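Local atomic coordinates of glyoxalase family protein, putative (PDB entry 2QQZ), a protein that is of unknown function but belongs to the glyoxalase/bleomycin resistance protein/dioxygenase superfamily, whose members often bind a metal ion and act on small molecules. Residues Q15-P19 with D113-N117; M36-P40 with C51-C55; H75-L81 with R118-N124. One frame throughout, in Å; residues are numbered along the deposited sequence.

Contact 1: Q15-P19 with D113-N117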
loop_
_atom_site.group_PDB
_atom_site.type_symbol
_atom_site.label_atom_id
_atom_site.label_comp_id
_atom_site.label_asym_id
_atom_site.label_seq_id
_atom_site.Cartn_x
_atom_site.Cartn_y
_atom_site.Cartn_z
ATOM N N GLN A 15 1.798 5.118 -1.391
ATOM C CA GLN A 15 2.166 6.016 -2.448
ATOM C C GLN A 15 2.019 5.259 -3.768
ATOM O O GLN A 15 2.667 4.245 -3.968
ATOM C CB GLN A 15 3.592 6.548 -2.233
ATOM C CG GLN A 15 4.007 7.283 -3.516
ATOM C CD GLN A 15 4.654 8.580 -3.263
ATOM O OE1 GLN A 15 4.089 9.455 -2.614
ATOM N NE2 GLN A 15 5.854 8.727 -3.764
ATOM N N VAL A 16 1.153 5.748 -4.659
ATOM C CA VAL A 16 0.894 5.170 -6.010
ATOM C C VAL A 16 1.520 6.121 -7.040
ATOM O O VAL A 16 1.371 7.336 -6.930
ATOM C CB VAL A 16 -0.628 5.092 -6.225
ATOM C CG1 VAL A 16 -1.026 4.708 -7.663
ATOM C CG2 VAL A 16 -1.247 4.117 -5.199
ATOM N N ALA A 17 2.258 5.584 -8.002
ATOM C CA ALA A 17 2.988 6.465 -8.922
ATOM C C ALA A 17 2.088 6.785 -10.119
ATOM O O ALA A 17 1.137 6.030 -10.407
ATOM C CB ALA A 17 4.262 5.825 -9.338
ATOM N N ALA A 18 2.409 7.876 -10.808
ATOM C CA ALA A 18 1.658 8.355 -11.950
ATOM C C ALA A 18 2.565 9.277 -12.734
ATOM O O ALA A 18 3.585 9.771 -12.208
ATOM C CB ALA A 18 0.418 9.094 -11.467
ATOM N N PRO A 19 2.239 9.509 -14.009
ATOM C CA PRO A 19 3.120 10.416 -14.733
ATOM C C PRO A 19 2.967 11.914 -14.417
ATOM O O PRO A 19 1.945 12.353 -13.869
ATOM C CB PRO A 19 2.760 10.160 -16.204
ATOM C CG PRO A 19 1.372 9.587 -16.192
ATOM C CD PRO A 19 1.171 8.934 -14.848
ATOM N N ASP A 113 -6.385 1.985 -12.417
ATOM C CA ASP A 113 -6.639 3.445 -12.457
ATOM C C ASP A 113 -6.294 3.948 -13.886
ATOM O O ASP A 113 -5.915 3.138 -14.750
ATOM C CB ASP A 113 -5.883 4.226 -11.348
ATOM C CG ASP A 113 -4.351 4.270 -11.558
ATOM O OD1 ASP A 113 -3.874 3.937 -12.680
ATOM O OD2 ASP A 113 -3.636 4.699 -10.614
ATOM N N PRO A 114 -6.456 5.264 -14.151
ATOM C CA PRO A 114 -6.199 5.776 -15.486
ATOM C C PRO A 114 -4.737 5.561 -15.943
ATOM O O PRO A 114 -4.490 5.644 -17.154
ATOM C CB PRO A 114 -6.499 7.265 -15.323
ATOM C CG PRO A 114 -7.414 7.295 -14.242
ATOM C CD PRO A 114 -6.904 6.354 -13.274
ATOM N N PHE A 115 -3.805 5.199 -15.049
ATOM C CA PHE A 115 -2.374 5.158 -15.436
ATOM C C PHE A 115 -1.915 3.710 -15.527
ATOM O O PHE A 115 -0.755 3.435 -15.844
ATOM C CB PHE A 115 -1.508 5.914 -14.420
ATOM C CG PHE A 115 -2.149 7.190 -13.959
ATOM C CD1 PHE A 115 -2.344 8.253 -14.878
ATOM C CD2 PHE A 115 -2.656 7.299 -12.674
ATOM C CE1 PHE A 115 -3.018 9.422 -14.486
ATOM C CE2 PHE A 115 -3.355 8.506 -12.245
ATOM C CZ PHE A 115 -3.530 9.534 -13.155
ATOM N N GLY A 116 -2.855 2.790 -15.290
ATOM C CA GLY A 116 -2.590 1.396 -15.424
ATOM C C GLY A 116 -2.184 0.715 -14.114
ATOM O O GLY A 116 -1.815 -0.459 -14.158
ATOM N N ASN A 117 -2.203 1.423 -12.984
ATOM C CA ASN A 117 -1.957 0.783 -11.654
ATOM C C ASN A 117 -3.172 -0.064 -11.229
ATOM O O ASN A 117 -4.327 0.395 -11.357
ATOM C CB ASN A 117 -1.713 1.820 -10.538
ATOM C CG ASN A 117 -0.542 2.713 -10.820
ATOM O OD1 ASN A 117 0.596 2.246 -10.944
ATOM N ND2 ASN A 117 -0.803 4.012 -10.889
HETATM O O HOH W 1 2.191 2.779 -8.796
#

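Contact 2: M36-P40 with C51-C55. With SO4 (sulfate ion), chain C.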
loop_
_atom_site.group_PDB
_atom_site.type_symbol
_atom_site.label_atom_id
_atom_site.label_comp_id
_atom_site.label_asym_id
_atom_site.label_seq_id
_atom_site.Cartn_x
_atom_site.Cartn_y
_atom_site.Cartn_z
HETATM N N MSE A 36 -13.349 9.030 -3.342
HETATM C CA MSE A 36 -12.526 9.378 -2.197
HETATM C C MSE A 36 -12.440 10.901 -2.084
HETATM O O MSE A 36 -12.552 11.623 -3.092
HETATM C CB MSE A 36 -11.111 8.804 -2.317
HETATM C CG MSE A 36 -11.041 7.300 -2.244
HETATM SE SE MSE A 36 -9.240 6.720 -2.534
HETATM C CE MSE A 36 -9.030 6.289 -0.738
ATOM N N GLU A 37 -12.257 11.385 -0.857
ATOM C CA GLU A 37 -12.147 12.826 -0.581
ATOM C C GLU A 37 -10.710 13.342 -0.807
ATOM O O GLU A 37 -9.778 12.886 -0.141
ATOM C CB GLU A 37 -12.593 13.099 0.874
ATOM C CG GLU A 37 -12.590 14.547 1.241
ATOM C CD GLU A 37 -13.013 14.768 2.702
ATOM O OE1 GLU A 37 -12.356 14.192 3.600
ATOM O OE2 GLU A 37 -14.013 15.479 2.961
ATOM N N GLU A 38 -10.536 14.295 -1.717
ATOM C CA GLU A 38 -9.226 14.941 -1.888
ATOM C C GLU A 38 -8.770 15.760 -0.644
ATOM O O GLU A 38 -9.542 16.474 -0.025
ATOM C CB GLU A 38 -9.133 15.767 -3.169
ATOM C CG GLU A 38 -7.665 16.154 -3.398
ATOM C CD GLU A 38 -7.353 16.932 -4.641
ATOM O OE1 GLU A 38 -8.248 17.102 -5.506
ATOM O OE2 GLU A 38 -6.158 17.330 -4.752
ATOM N N ILE A 39 -7.517 15.602 -0.273
ATOM C CA ILE A 39 -6.913 16.191 0.916
ATOM C C ILE A 39 -5.806 17.151 0.409
ATOM O O ILE A 39 -5.005 16.757 -0.439
ATOM C CB ILE A 39 -6.255 15.011 1.708
ATOM C CG1 ILE A 39 -7.322 14.193 2.380
ATOM C CG2 ILE A 39 -5.267 15.482 2.760
ATOM C CD1 ILE A 39 -8.477 15.102 2.953
ATOM N N PRO A 40 -5.718 18.394 0.932
ATOM C CA PRO A 40 -4.632 19.255 0.413
ATOM C C PRO A 40 -3.247 18.767 0.864
ATOM O O PRO A 40 -3.077 18.297 1.984
ATOM C CB PRO A 40 -4.937 20.639 1.010
ATOM C CG PRO A 40 -5.987 20.437 2.076
ATOM C CD PRO A 40 -6.538 19.047 1.984
ATOM N N CYS A 51 -1.510 14.312 -6.050
ATOM C CA CYS A 51 -2.612 14.576 -5.149
ATOM C C CYS A 51 -2.782 13.496 -4.109
ATOM O O CYS A 51 -2.276 12.380 -4.264
ATOM C CB CYS A 51 -3.922 14.864 -5.884
ATOM S SG CYS A 51 -4.084 14.282 -7.536
ATOM N N TRP A 52 -3.498 13.854 -3.032
ATOM C CA TRP A 52 -3.725 12.992 -1.882
ATOM C C TRP A 52 -5.213 12.818 -1.707
ATOM O O TRP A 52 -5.968 13.764 -1.907
ATOM C CB TRP A 52 -3.169 13.653 -0.616
ATOM C CG TRP A 52 -1.635 13.684 -0.554
ATOM C CD1 TRP A 52 -0.770 13.414 -1.575
ATOM C CD2 TRP A 52 -0.819 13.986 0.602
ATOM N NE1 TRP A 52 0.535 13.505 -1.143
ATOM C CE2 TRP A 52 0.547 13.904 0.176
ATOM C CE3 TRP A 52 -1.110 14.380 1.939
ATOM C CZ2 TRP A 52 1.647 14.160 1.053
ATOM C CZ3 TRP A 52 -0.026 14.620 2.821
ATOM C CH2 TRP A 52 1.334 14.507 2.367
ATOM N N PHE A 53 -5.622 11.613 -1.317
ATOM C CA PHE A 53 -7.047 11.311 -1.136
ATOM C C PHE A 53 -7.168 10.578 0.185
ATOM O O PHE A 53 -6.263 9.856 0.557
ATOM C CB PHE A 53 -7.640 10.502 -2.293
ATOM C CG PHE A 53 -7.519 11.189 -3.607
ATOM C CD1 PHE A 53 -8.532 12.023 -4.063
ATOM C CD2 PHE A 53 -6.357 11.053 -4.371
ATOM C CE1 PHE A 53 -8.404 12.702 -5.263
ATOM C CE2 PHE A 53 -6.205 11.737 -5.577
ATOM C CZ PHE A 53 -7.231 12.554 -6.025
ATOM N N LYS A 54 -8.246 10.849 0.917
ATOM C CA LYS A 54 -8.533 10.209 2.192
ATOM C C LYS A 54 -9.275 8.879 2.001
ATOM O O LYS A 54 -10.216 8.830 1.228
ATOM C CB LYS A 54 -9.443 11.173 2.973
ATOM C CG LYS A 54 -9.771 10.726 4.373
ATOM C CD LYS A 54 -10.830 11.627 5.039
ATOM C CE LYS A 54 -11.412 10.875 6.226
ATOM N NZ LYS A 54 -10.336 10.729 7.259
ATOM N N CYS A 55 -8.853 7.812 2.692
ATOM C CA CYS A 55 -9.662 6.579 2.840
ATOM C C CYS A 55 -9.706 6.135 4.305
ATOM O O CYS A 55 -8.735 5.522 4.808
ATOM C CB CYS A 55 -9.134 5.441 1.951
ATOM S SG CYS A 55 -7.348 5.299 1.834
HETATM S S SO4 C . 4.526 13.330 -2.236
HETATM O O1 SO4 C . 3.386 13.076 -1.336
HETATM O O2 SO4 C . 4.698 14.760 -2.572
HETATM O O3 SO4 C . 4.251 12.586 -3.474
HETATM O O4 SO4 C . 5.754 12.881 -1.592
HETATM O O HOH W 2 -12.817 9.479 1.503
HETATM O O HOH W 3 -4.319 16.779 -3.037
#

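Contact 3: H75-L81 with R118-N124. With SO4 (sulfate ion), chain D.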
loop_
_atom_site.group_PDB
_atom_site.type_symbol
_atom_site.label_atom_id
_atom_site.label_comp_id
_atom_site.label_asym_id
_atom_site.label_seq_id
_atom_site.Cartn_x
_atom_site.Cartn_y
_atom_site.Cartn_z
ATOM N N HIS A 75 -0.024 -4.237 -5.397
ATOM C CA HIS A 75 -0.990 -3.173 -5.285
ATOM C C HIS A 75 -1.497 -3.012 -3.830
ATOM O O HIS A 75 -1.295 -3.917 -3.003
ATOM C CB HIS A 75 -2.169 -3.526 -6.206
ATOM C CG HIS A 75 -2.881 -4.776 -5.796
ATOM N ND1 HIS A 75 -2.420 -6.040 -6.116
ATOM C CD2 HIS A 75 -3.997 -4.961 -5.056
ATOM C CE1 HIS A 75 -3.235 -6.945 -5.612
ATOM N NE2 HIS A 75 -4.187 -6.318 -4.947
ATOM N N PRO A 76 -2.119 -1.862 -3.517
ATOM C CA PRO A 76 -2.908 -1.658 -2.315
ATOM C C PRO A 76 -4.336 -2.247 -2.457
ATOM O O PRO A 76 -4.944 -2.230 -3.573
ATOM C CB PRO A 76 -2.977 -0.114 -2.215
ATOM C CG PRO A 76 -2.927 0.291 -3.699
ATOM C CD PRO A 76 -2.035 -0.641 -4.342
ATOM N N ALA A 77 -4.866 -2.706 -1.310
ATOM C CA ALA A 77 -6.215 -3.283 -1.224
ATOM C C ALA A 77 -7.044 -2.510 -0.189
ATOM O O ALA A 77 -6.638 -2.344 0.968
ATOM C CB ALA A 77 -6.184 -4.789 -0.930
ATOM N N PHE A 78 -8.168 -1.981 -0.671
ATOM C CA PHE A 78 -9.085 -1.129 0.100
ATOM C C PHE A 78 -10.279 -1.913 0.561
ATOM O O PHE A 78 -10.838 -2.683 -0.200
ATOM C CB PHE A 78 -9.543 0.046 -0.746
ATOM C CG PHE A 78 -8.422 0.901 -1.176
ATOM C CD1 PHE A 78 -7.918 1.872 -0.317
ATOM C CD2 PHE A 78 -7.843 0.737 -2.413
ATOM C CE1 PHE A 78 -6.855 2.683 -0.714
ATOM C CE2 PHE A 78 -6.758 1.536 -2.794
ATOM C CZ PHE A 78 -6.275 2.503 -1.949
ATOM N N TYR A 79 -10.631 -1.732 1.829
ATOM C CA TYR A 79 -11.815 -2.365 2.409
ATOM C C TYR A 79 -13.016 -1.495 2.048
ATOM O O TYR A 79 -12.973 -0.231 2.223
ATOM C CB TYR A 79 -11.698 -2.546 3.936
ATOM C CG TYR A 79 -12.752 -3.538 4.442
ATOM C CD1 TYR A 79 -12.439 -4.898 4.552
ATOM C CD2 TYR A 79 -14.074 -3.138 4.708
ATOM C CE1 TYR A 79 -13.385 -5.819 4.982
ATOM C CE2 TYR A 79 -15.059 -4.089 5.125
ATOM C CZ TYR A 79 -14.670 -5.418 5.264
ATOM O OH TYR A 79 -15.547 -6.394 5.652
ATOM N N VAL A 80 -14.067 -2.165 1.544
ATOM C CA VAL A 80 -15.313 -1.540 1.049
ATOM C C VAL A 80 -16.587 -2.060 1.789
ATOM O O VAL A 80 -16.785 -3.264 1.904
ATOM C CB VAL A 80 -15.415 -1.740 -0.515
ATOM C CG1 VAL A 80 -16.711 -1.313 -1.042
ATOM C CG2 VAL A 80 -14.247 -0.985 -1.251
ATOM N N LEU A 81 -17.441 -1.163 2.309
ATOM C CA LEU A 81 -18.776 -1.557 2.764
ATOM C C LEU A 81 -19.697 -1.759 1.574
ATOM O O LEU A 81 -19.698 -0.914 0.658
ATOM C CB LEU A 81 -19.365 -0.448 3.600
ATOM C CG LEU A 81 -19.063 -0.433 5.079
ATOM C CD1 LEU A 81 -19.807 0.790 5.764
ATOM C CD2 LEU A 81 -19.549 -1.748 5.694
ATOM N N ARG A 118 -2.900 -1.289 -10.799
ATOM C CA ARG A 118 -3.917 -2.165 -10.176
ATOM C C ARG A 118 -4.283 -1.684 -8.763
ATOM O O ARG A 118 -3.403 -1.350 -7.940
ATOM C CB ARG A 118 -3.397 -3.570 -10.089
ATOM C CG ARG A 118 -4.318 -4.554 -9.351
ATOM C CD ARG A 118 -3.986 -6.006 -9.844
ATOM N NE ARG A 118 -4.645 -6.249 -11.141
ATOM C CZ ARG A 118 -4.806 -7.454 -11.705
ATOM N NH1 ARG A 118 -4.324 -8.551 -11.116
ATOM N NH2 ARG A 118 -5.399 -7.556 -12.887
ATOM N N ILE A 119 -5.579 -1.685 -8.484
ATOM C CA ILE A 119 -6.146 -1.359 -7.164
ATOM C C ILE A 119 -7.120 -2.517 -6.901
ATOM O O ILE A 119 -7.838 -2.924 -7.833
ATOM C CB ILE A 119 -7.031 -0.076 -7.235
ATOM C CG1 ILE A 119 -6.180 1.107 -7.674
ATOM C CG2 ILE A 119 -7.746 0.185 -5.882
ATOM C CD1 ILE A 119 -4.995 1.415 -6.735
ATOM N N GLU A 120 -7.150 -3.009 -5.661
ATOM C CA GLU A 120 -8.080 -4.050 -5.258
ATOM C C GLU A 120 -9.079 -3.509 -4.245
ATOM O O GLU A 120 -8.735 -2.652 -3.393
ATOM C CB GLU A 120 -7.293 -5.165 -4.619
ATOM C CG GLU A 120 -8.220 -6.273 -3.958
ATOM C CD GLU A 120 -7.394 -7.296 -3.234
ATOM O OE1 GLU A 120 -6.158 -7.374 -3.534
ATOM O OE2 GLU A 120 -7.962 -7.994 -2.342
ATOM N N PHE A 121 -10.336 -3.917 -4.400
ATOM C CA PHE A 121 -11.408 -3.661 -3.451
ATOM C C PHE A 121 -11.904 -4.982 -2.882
ATOM O O PHE A 121 -12.089 -5.976 -3.637
ATOM C CB PHE A 121 -12.498 -2.878 -4.147
ATOM C CG PHE A 121 -12.023 -1.549 -4.680
ATOM C CD1 PHE A 121 -11.719 -0.497 -3.808
ATOM C CD2 PHE A 121 -11.836 -1.357 -6.038
ATOM C CE1 PHE A 121 -11.296 0.730 -4.287
ATOM C CE2 PHE A 121 -11.388 -0.150 -6.503
ATOM C CZ PHE A 121 -11.120 0.891 -5.624
HETATM N N MSE A 122 -12.075 -5.034 -1.548
HETATM C CA MSE A 122 -12.527 -6.256 -0.890
HETATM C C MSE A 122 -13.490 -6.011 0.282
HETATM O O MSE A 122 -13.442 -4.965 0.879
HETATM C CB MSE A 122 -11.342 -6.993 -0.305
HETATM C CG MSE A 122 -10.518 -6.127 0.640
HETATM SE SE MSE A 122 -9.290 -7.387 1.513
HETATM C CE MSE A 122 -10.489 -8.001 2.982
ATOM N N GLU A 123 -14.318 -7.013 0.600
ATOM C CA GLU A 123 -15.113 -7.011 1.820
ATOM C C GLU A 123 -15.237 -8.431 2.326
ATOM O O GLU A 123 -15.343 -9.369 1.531
ATOM C CB GLU A 123 -16.488 -6.386 1.522
ATOM C CG GLU A 123 -17.333 -6.133 2.766
ATOM C CD GLU A 123 -18.698 -5.584 2.447
ATOM O OE1 GLU A 123 -19.195 -5.784 1.315
ATOM O OE2 GLU A 123 -19.307 -4.963 3.343
ATOM N N ASN A 124 -15.199 -8.628 3.641
ATOM C CA ASN A 124 -15.552 -9.951 4.163
ATOM C C ASN A 124 -16.987 -10.343 3.834
ATOM O O ASN A 124 -17.908 -9.492 3.818
ATOM C CB ASN A 124 -15.302 -10.021 5.660
ATOM C CG ASN A 124 -13.875 -9.666 5.997
ATOM O OD1 ASN A 124 -12.954 -10.043 5.283
ATOM N ND2 ASN A 124 -13.685 -8.903 7.054
HETATM S S SO4 D . -3.965 -11.216 -13.807
HETATM O O1 SO4 D . -5.146 -10.706 -13.145
HETATM O O2 SO4 D . -3.096 -11.949 -12.906
HETATM O O3 SO4 D . -4.475 -12.086 -14.867
HETATM O O4 SO4 D . -3.204 -10.166 -14.435
HETATM O O HOH W 4 -18.252 -5.421 5.723
#

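Contact 1: Q15-P19 with D113-N117
This contact joins the two beta-alpha-beta-beta-beta modules of the glyoxalase fold: the end of strand 8-18 meets the loop between strands 106-112 and 118-124. No backbone hydrogen bond links the two segments. The CA atoms of Ala18 and Phe115 are 6.2 Å apart, and those of Val16 and Asn117 7.7 Å. Residues 113-116 form a type I beta turn, closed by Gly116 N to Asp113 O at 3.1 Å. Gly116 has positive phi (94°), where a CB would jam against the preceding carbonyl. Asp113 also makes an Asx turn, since its OD1 accepts from Phe115 N at 2.7 Å. Asp113 OD2 accepts from Asn117 ND2 at 2.9 Å and is also bonded to Tyr30 of helix 23-33. The apolar part of the contact is the Phe115 ring. Ala18 CB lies over one ring face in a CH-pi contact, 4.0 Å from the centroid, and Pro19 CD comes within 3.6 Å of Phe115 CD1. A water accepts from Ala17 N and donates to Asn117 OD1. Asn117 ND2, oriented by its bond to Asp113 OD2, also makes the direct polar link to strand 8-18: it donates to Ala17 O at 2.8 Å.

Contact 2: M36-P40 with C51-C55
Strands 37-39 and 51-55 form an antiparallel beta hairpin at the edge of the first four-stranded sheet, within a beta-alpha-beta-beta-beta module. Their axes approach to 4.3 Å, and the 129° angle between their directions shows a strongly twisted antiparallel pair. Met36, a selenomethionine, starts the walk with its CB 3.9 Å from Phe53 CB; Ile8 of the second subunit also packs against it. Glu37 O accepts from Lys54 N at 2.8 Å. A water bridges Glu37 N and Lys54 O. Glu38 forms a non-hydrogen-bonded pair with Phe53, and its CB lies 3.8 Å from Phe53 CE1. Its carboxylate forms a salt bridge with Arg27 of helix 23-33, tying the hairpin to that helix. Ile39 N donates to Trp52 O at 2.9 Å, and Ile39 CG1 packs 3.7 Å from Lys54 CB. Pro40 O lies 4.4 Å from Trp52 CE3. Another indole edge meets a sulfate, probably from the crystallisation liquor, also held by Lys41 and Arg48. Trp52 NE1 donates to sulfate O1 at 2.9 Å.

Contact 3: H75-L81 with R118-N124
Four backbone hydrogen bonds join the parallel strands 76-80 and 118-124: Glu120 N to Pro76 O (3.1 Å), Phe78 N to Glu120 O (2.9 Å), Met122 N to Phe78 O (3.0 Å) and Val80 N to Met122 O (2.9 Å). His75 NE2 donates to Glu120 OE1 at 2.6 Å, while Asn124 N donates to Tyr79 OH at 3.0 Å. Arg118 CG makes a CH-pi contact over the His75 ring. Arg118 NH1 donates to O1 of a sulfate, probably from the crystallisation liquor, at 3.1 Å. Apolar contacts fill the face bearing Phe78 and Phe121: Phe78 CE2 meets Ile119 CG2 at 3.5 Å, and Val80 CG2 meets Phe121 CD1 at 3.6 Å. Phe86 of helix 83-92 packs edge-to-face on Phe121. Ala77, Tyr79 and Glu120 point to the other face, where His13 of the second subunit touches Ala77. A strand of that subunit pairs antiparallel with 76-80, extending the sheet. Pairing of the first and last strands of a module, continued across a dimer interface, is known in glyoxalase-fold dimers.

In the fold
Contact 2 lies in the first module of the chain and contact 3 in the second, with centres about 17 Å apart. Contact 1 bridges the modules; its centre is about 15 Å from that of contact 2 and about 16 Å from that of contact 3. Asn117 ends contact 1 and Arg118 opens the second strand of contact 3. Contacts 2 and 3 also touch directly, with Cys55 SG 3.7 Å from Phe78 CE1. All three reach the second subunit. Gln15 of contact 1 packs on His75 of that subunit. No metal is modelled here. In relatives the concave sheet surfaces hold the active site, so the Glu120 face plausibly lines a pocket, probably shared with the second subunit.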